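Local coordinates for protein acetyltransferase, GNAT family (Streptococcus pneumoniae, PDB 2ATR) that probably acts as a GNAT-family acetyltransferase, moving an acetyl group from acetyl-coenzyme A to an unidentified acceptor, at residues Q70-L75 with V112-S117; Y78-I83 with T108-G113. All coordinates share one frame; numbering follows the deposited sequence.

Contact 1 of 2, residues Q70-L75 with V112-S117; sequences QDLIVL and VGFYRS
The rings of Phe114 and Tyr115, neighbours on the helix, meet Leu72 of the strand together. One face of the Tyr115 ring is taken by Phe114, whose CD2 stands over the ring centre, 3.7 Å above its plane. Leu72 adds a single methyl, and it reaches both rings obliquely: Leu72 CD2 lies 3.7 Å from Phe114 CE2 and 3.9 Å from Tyr115 CE1. The same methyl comes within 3.6 Å of Tyr115 OH, a van der Waals touch at the outer end of the phenol. Leu72 approaches from the direction opposite to both aromatics; with CG anti to the backbone N (chi1 -179°), its branch is carried out from the strand far enough for CD2 to reach the two rings.

In the GNAT fold this is where helix 109-117 faces strand 66-74, the strand whose classic beta bulge pairs Gln70 and Asp71 with Arg58. Strand 100-102 runs parallel beside it, and relatives of the family bind acetyl-coenzyme A where these two strands part. Leu87 and Met88 of helix 83-92 also touch Leu72, while Ser85 of that helix meets Phe114. Tyr115 rests in addition on Leu103 and Thr105.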
loop_
_atom_site.group_PDB
_atom_site.type_symbol
_atom_site.label_atom_id
_atom_site.label_comp_id
_atom_site.label_asym_id
_atom_site.label_seq_id
_atom_site.Cartn_x
_atom_site.Cartn_y
_atom_site.Cartn_z
ATOM N N GLN A 70 0.180 -3.979 -0.875
ATOM C CA GLN A 70 -1.145 -4.471 -0.483
ATOM C C GLN A 70 -2.106 -3.334 -0.076
ATOM O O GLN A 70 -3.227 -3.240 -0.608
ATOM C CB GLN A 70 -0.985 -5.521 0.598
ATOM C CG GLN A 70 -2.293 -6.061 1.213
ATOM C CD GLN A 70 -3.258 -6.625 0.157
ATOM O OE1 GLN A 70 -2.841 -7.088 -0.896
ATOM N NE2 GLN A 70 -4.546 -6.532 0.425
ATOM N N ASP A 71 -1.681 -2.448 0.822
ATOM C CA ASP A 71 -2.511 -1.269 1.207
ATOM C C ASP A 71 -1.694 -0.033 0.966
ATOM O O ASP A 71 -0.491 0.010 1.318
ATOM C CB ASP A 71 -2.950 -1.269 2.703
ATOM C CG ASP A 71 -3.751 -2.495 3.107
ATOM O OD1 ASP A 71 -4.579 -3.007 2.312
ATOM O OD2 ASP A 71 -3.572 -2.937 4.262
ATOM N N LEU A 72 -2.292 0.951 0.320
ATOM C CA LEU A 72 -1.758 2.299 0.284
ATOM C C LEU A 72 -2.903 3.281 0.567
ATOM O O LEU A 72 -3.835 3.431 -0.253
ATOM C CB LEU A 72 -1.121 2.631 -1.060
ATOM C CG LEU A 72 -0.488 4.020 -1.223
ATOM C CD1 LEU A 72 0.620 4.241 -0.165
ATOM C CD2 LEU A 72 0.087 4.231 -2.632
ATOM N N ILE A 73 -2.840 3.937 1.715
ATOM C CA ILE A 73 -3.958 4.779 2.155
ATOM C C ILE A 73 -3.404 6.107 2.585
ATOM O O ILE A 73 -2.442 6.145 3.352
ATOM C CB ILE A 73 -4.736 4.166 3.357
ATOM C CG1 ILE A 73 -5.331 2.817 2.979
ATOM C CG2 ILE A 73 -5.852 5.117 3.822
ATOM C CD1 ILE A 73 -5.861 2.039 4.129
ATOM N N VAL A 74 -3.961 7.186 2.040
ATOM C CA VAL A 74 -3.833 8.514 2.625
ATOM C C VAL A 74 -5.278 9.027 2.919
ATOM O O VAL A 74 -6.222 8.786 2.128
ATOM C CB VAL A 74 -3.096 9.493 1.717
ATOM C CG1 VAL A 74 -2.927 10.863 2.425
ATOM C CG2 VAL A 74 -1.728 8.969 1.341
ATOM N N LEU A 75 -5.464 9.662 4.078
ATOM C CA LEU A 75 -6.750 10.380 4.324
ATOM C C LEU A 75 -7.056 11.299 3.175
ATOM O O LEU A 75 -6.190 12.110 2.765
ATOM C CB LEU A 75 -6.749 11.175 5.631
ATOM C CG LEU A 75 -6.670 10.340 6.889
ATOM C CD1 LEU A 75 -6.445 11.264 8.146
ATOM C CD2 LEU A 75 -7.927 9.412 7.058
ATOM N N VAL A 112 -3.931 5.228 -12.051
ATOM C CA VAL A 112 -2.974 4.705 -12.991
ATOM C C VAL A 112 -1.899 5.751 -13.183
ATOM O O VAL A 112 -0.709 5.394 -13.160
ATOM C CB VAL A 112 -3.590 4.166 -14.297
ATOM C CG1 VAL A 112 -2.472 3.895 -15.390
ATOM C CG2 VAL A 112 -4.353 2.876 -14.010
ATOM N N GLY A 113 -2.291 7.033 -13.320
ATOM C CA GLY A 113 -1.306 8.107 -13.513
ATOM C C GLY A 113 -0.360 8.188 -12.313
ATOM O O GLY A 113 0.839 8.348 -12.483
ATOM N N PHE A 114 -0.883 8.039 -11.096
ATOM C CA PHE A 114 -0.046 8.037 -9.898
ATOM C C PHE A 114 0.993 6.875 -9.842
ATOM O O PHE A 114 2.179 7.117 -9.610
ATOM C CB PHE A 114 -0.846 8.106 -8.598
ATOM C CG PHE A 114 -0.004 7.764 -7.363
ATOM C CD1 PHE A 114 0.882 8.705 -6.836
ATOM C CD2 PHE A 114 -0.073 6.507 -6.757
ATOM C CE1 PHE A 114 1.682 8.397 -5.708
ATOM C CE2 PHE A 114 0.735 6.201 -5.662
ATOM C CZ PHE A 114 1.607 7.164 -5.147
ATOM N N TYR A 115 0.549 5.645 -10.059
ATOM C CA TYR A 115 1.473 4.490 -10.051
ATOM C C TYR A 115 2.508 4.532 -11.203
ATOM O O TYR A 115 3.668 4.142 -11.020
ATOM C CB TYR A 115 0.695 3.180 -10.018
ATOM C CG TYR A 115 -0.005 2.983 -8.702
ATOM C CD1 TYR A 115 0.745 2.929 -7.482
ATOM C CD2 TYR A 115 -1.413 2.933 -8.634
ATOM C CE1 TYR A 115 0.086 2.763 -6.240
ATOM C CE2 TYR A 115 -2.093 2.817 -7.389
ATOM C CZ TYR A 115 -1.341 2.719 -6.215
ATOM O OH TYR A 115 -2.006 2.601 -5.014
ATOM N N ARG A 116 2.095 5.029 -12.362
ATOM C CA ARG A 116 3.062 5.258 -13.449
ATOM C C ARG A 116 4.097 6.277 -13.023
ATOM O O ARG A 116 5.288 6.072 -13.291
ATOM C CB ARG A 116 2.364 5.650 -14.736
ATOM C CG ARG A 116 1.766 4.487 -15.543
ATOM C CD ARG A 116 1.348 4.981 -16.994
ATOM N NE ARG A 116 0.951 3.859 -17.865
ATOM C CZ ARG A 116 -0.241 3.723 -18.448
ATOM N NH1 ARG A 116 -1.207 4.647 -18.288
ATOM N NH2 ARG A 116 -0.485 2.666 -19.202
ATOM N N SER A 117 3.696 7.304 -12.256
ATOM C CA SER A 117 4.682 8.315 -11.785
ATOM C C SER A 117 5.615 7.657 -10.803
ATOM O O SER A 117 6.737 8.128 -10.581
ATOM C CB SER A 117 4.011 9.564 -11.152
ATOM O OG SER A 117 3.569 9.239 -9.838
#

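Contact 2 of 2, residues Y78-I83 with T108-G113; sequences YQRQGI and TEKNVG
Lys110, on the first turn of helix 109-117, reaches across to Gln79 and Arg80 in the loop between strand 66-74 and helix 83-92. In GNAT enzymes this loop carries the Q/R-x-x-G-x-G/A signature, which Gln79 opens and Gly82 continues, and its backbone amides generally hold the pyrophosphate of acetyl-coenzyme A; the sequence suggests the same role here.

The polar approach is loose. Lys110 NZ stops 3.6 Å from Gln79 OE1, too far to be counted as a hydrogen bond, and any attraction between the two would be weak. The side chains cross at about a right angle. OE1 is the amide atom nearest the ammonium, and it sits at the end of a chain that is extended beyond CG. Gln79 also lies against Val74 of the strand behind it.

The second approach sets the Arg80 guanidinium against the Lys110 methylenes. Arg80 NH2 comes 3.5 Å from Lys110 CE and 4.1 Å from Lys110 CD, so that methylenes, and not the ammonium, meet the guanidinium, at an oblique angle. Lys110 runs out straight with CG anti to the backbone N (chi1 178°) and bends only at its last torsion (chi4 -101°), which keeps NZ 4.6 Å from Arg80 NH2. Two basic groups beside a probable pyrophosphate site would be consistent with a region that attracts an anion.

Helix starts flank the contact on both sides. Gly82, with positive phi, occupies the N-cap position of helix 83-92, and its carbonyl oxygen receives the hydroxyl of Ser86. Thr108 caps the other helix: its OG1 accepts the amide of Asn111, with 3.2 Å between Asn111 N and Thr108 OG1 and an N-H...O angle of 163°.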
loop_
_atom_site.group_PDB
_atom_site.type_symbol
_atom_site.label_atom_id
_atom_site.label_comp_id
_atom_site.label_asym_id
_atom_site.label_seq_id
_atom_site.Cartn_x
_atom_site.Cartn_y
_atom_site.Cartn_z
ATOM N N TYR A 78 -5.978 14.871 3.149
ATOM C CA TYR A 78 -4.584 15.207 2.793
ATOM C C TYR A 78 -4.437 14.850 1.306
ATOM O O TYR A 78 -5.433 14.910 0.566
ATOM C CB TYR A 78 -3.566 14.427 3.686
ATOM C CG TYR A 78 -3.552 14.883 5.159
ATOM C CD1 TYR A 78 -2.504 15.650 5.660
ATOM C CD2 TYR A 78 -4.619 14.575 6.020
ATOM C CE1 TYR A 78 -2.503 16.105 6.969
ATOM C CE2 TYR A 78 -4.622 14.993 7.342
ATOM C CZ TYR A 78 -3.571 15.785 7.815
ATOM O OH TYR A 78 -3.570 16.224 9.128
ATOM N N GLN A 79 -3.247 14.471 0.834
ATOM C CA GLN A 79 -3.129 13.993 -0.596
ATOM C C GLN A 79 -2.757 15.119 -1.526
ATOM O O GLN A 79 -2.905 16.287 -1.181
ATOM C CB GLN A 79 -4.432 13.378 -1.129
ATOM C CG GLN A 79 -4.687 11.874 -0.861
ATOM C CD GLN A 79 -5.962 11.390 -1.532
ATOM O OE1 GLN A 79 -6.540 12.087 -2.392
ATOM N NE2 GLN A 79 -6.408 10.200 -1.169
ATOM N N ARG A 80 -2.288 14.754 -2.720
ATOM C CA ARG A 80 -1.747 15.703 -3.709
ATOM C C ARG A 80 -0.593 16.587 -3.181
ATOM O O ARG A 80 -0.227 17.580 -3.812
ATOM C CB ARG A 80 -2.876 16.507 -4.395
ATOM C CG ARG A 80 -3.712 15.644 -5.374
ATOM C CD ARG A 80 -4.831 16.431 -6.080
ATOM N NE ARG A 80 -5.806 15.560 -6.765
ATOM C CZ ARG A 80 -7.014 15.230 -6.284
ATOM N NH1 ARG A 80 -7.424 15.684 -5.093
ATOM N NH2 ARG A 80 -7.818 14.431 -6.991
ATOM N N GLN A 81 -0.023 16.214 -2.029
ATOM C CA GLN A 81 1.204 16.844 -1.487
ATOM C C GLN A 81 2.322 15.815 -1.255
ATOM O O GLN A 81 3.213 15.988 -0.381
ATOM C CB GLN A 81 0.920 17.662 -0.218
ATOM C CG GLN A 81 0.474 16.878 1.017
ATOM C CD GLN A 81 0.079 17.823 2.163
ATOM O OE1 GLN A 81 0.936 18.481 2.764
ATOM N NE2 GLN A 81 -1.226 17.885 2.467
ATOM N N GLY A 82 2.266 14.736 -2.046
ATOM C CA GLY A 82 3.350 13.793 -2.122
ATOM C C GLY A 82 3.434 12.792 -0.987
ATOM O O GLY A 82 4.461 12.167 -0.843
ATOM N N ILE A 83 2.368 12.635 -0.203
ATOM C CA ILE A 83 2.336 11.628 0.893
ATOM C C ILE A 83 2.388 10.182 0.384
ATOM O O ILE A 83 3.143 9.385 0.879
ATOM C CB ILE A 83 1.127 11.799 1.874
ATOM C CG1 ILE A 83 1.087 13.240 2.453
ATOM C CG2 ILE A 83 1.233 10.763 3.058
ATOM C CD1 ILE A 83 -0.095 13.495 3.438
ATOM N N THR A 108 -8.491 3.741 -12.804
ATOM C CA THR A 108 -8.871 5.126 -13.099
ATOM C C THR A 108 -7.680 5.960 -13.553
ATOM O O THR A 108 -6.509 5.676 -13.247
ATOM C CB THR A 108 -9.510 5.820 -11.860
ATOM O OG1 THR A 108 -8.497 6.050 -10.887
ATOM C CG2 THR A 108 -10.599 4.926 -11.218
ATOM N N GLU A 109 -7.979 7.045 -14.243
ATOM C CA GLU A 109 -6.935 7.922 -14.733
ATOM C C GLU A 109 -6.016 8.400 -13.599
ATOM O O GLU A 109 -4.809 8.430 -13.743
ATOM C CB GLU A 109 -7.607 9.086 -15.489
ATOM C CG GLU A 109 -6.697 10.198 -15.899
ATOM C CD GLU A 109 -7.451 11.208 -16.724
ATOM O OE1 GLU A 109 -8.503 11.693 -16.239
ATOM O OE2 GLU A 109 -7.013 11.477 -17.858
ATOM N N LYS A 110 -6.599 8.697 -12.444
ATOM C CA LYS A 110 -5.856 9.151 -11.259
ATOM C C LYS A 110 -4.944 8.094 -10.652
ATOM O O LYS A 110 -3.773 8.375 -10.299
ATOM C CB LYS A 110 -6.843 9.597 -10.182
ATOM C CG LYS A 110 -6.170 10.030 -8.909
ATOM C CD LYS A 110 -7.185 10.439 -7.831
ATOM C CE LYS A 110 -6.459 11.225 -6.743
ATOM N NZ LYS A 110 -6.176 10.374 -5.539
ATOM N N ASN A 111 -5.486 6.887 -10.486
ATOM C CA ASN A 111 -4.730 5.799 -9.873
ATOM C C ASN A 111 -3.609 5.393 -10.778
ATOM O O ASN A 111 -2.477 5.257 -10.334
ATOM C CB ASN A 111 -5.612 4.607 -9.578
ATOM C CG ASN A 111 -6.457 4.809 -8.337
ATOM O OD1 ASN A 111 -6.312 5.811 -7.622
ATOM N ND2 ASN A 111 -7.299 3.835 -8.046
ATOM N N VAL A 112 -3.931 5.228 -12.051
ATOM C CA VAL A 112 -2.974 4.705 -12.991
ATOM C C VAL A 112 -1.899 5.751 -13.183
ATOM O O VAL A 112 -0.709 5.394 -13.160
ATOM C CB VAL A 112 -3.590 4.166 -14.297
ATOM C CG1 VAL A 112 -2.472 3.895 -15.390
ATOM C CG2 VAL A 112 -4.353 2.876 -14.010
ATOM N N GLY A 113 -2.291 7.033 -13.320
ATOM C CA GLY A 113 -1.306 8.107 -13.513
ATOM C C GLY A 113 -0.360 8.188 -12.313
ATOM O O GLY A 113 0.839 8.348 -12.483
#

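In the fold
Both contacts use helix 109-117, but on successive parts of it: contact 2 takes its N-terminal turn, contact 1 the turn that follows, with Val112 and Gly113 common to the two segments. Their centres are about 6 Å apart. Contact 1 lies deeper, its centre about 7 Å from the centre of the chain, against about 13 Å for that of contact 2, although each counts as a surface contact. The partners follow one another too: strand 66-74 leads into the loop, and Val74 CG2 of the strand packs 3.9 Å from Ile83 CG2, at the start of helix 83-92. Chemistry changes along that path, from methyl and aromatic groups over the sheet to long, polar and basic side chains at the loop.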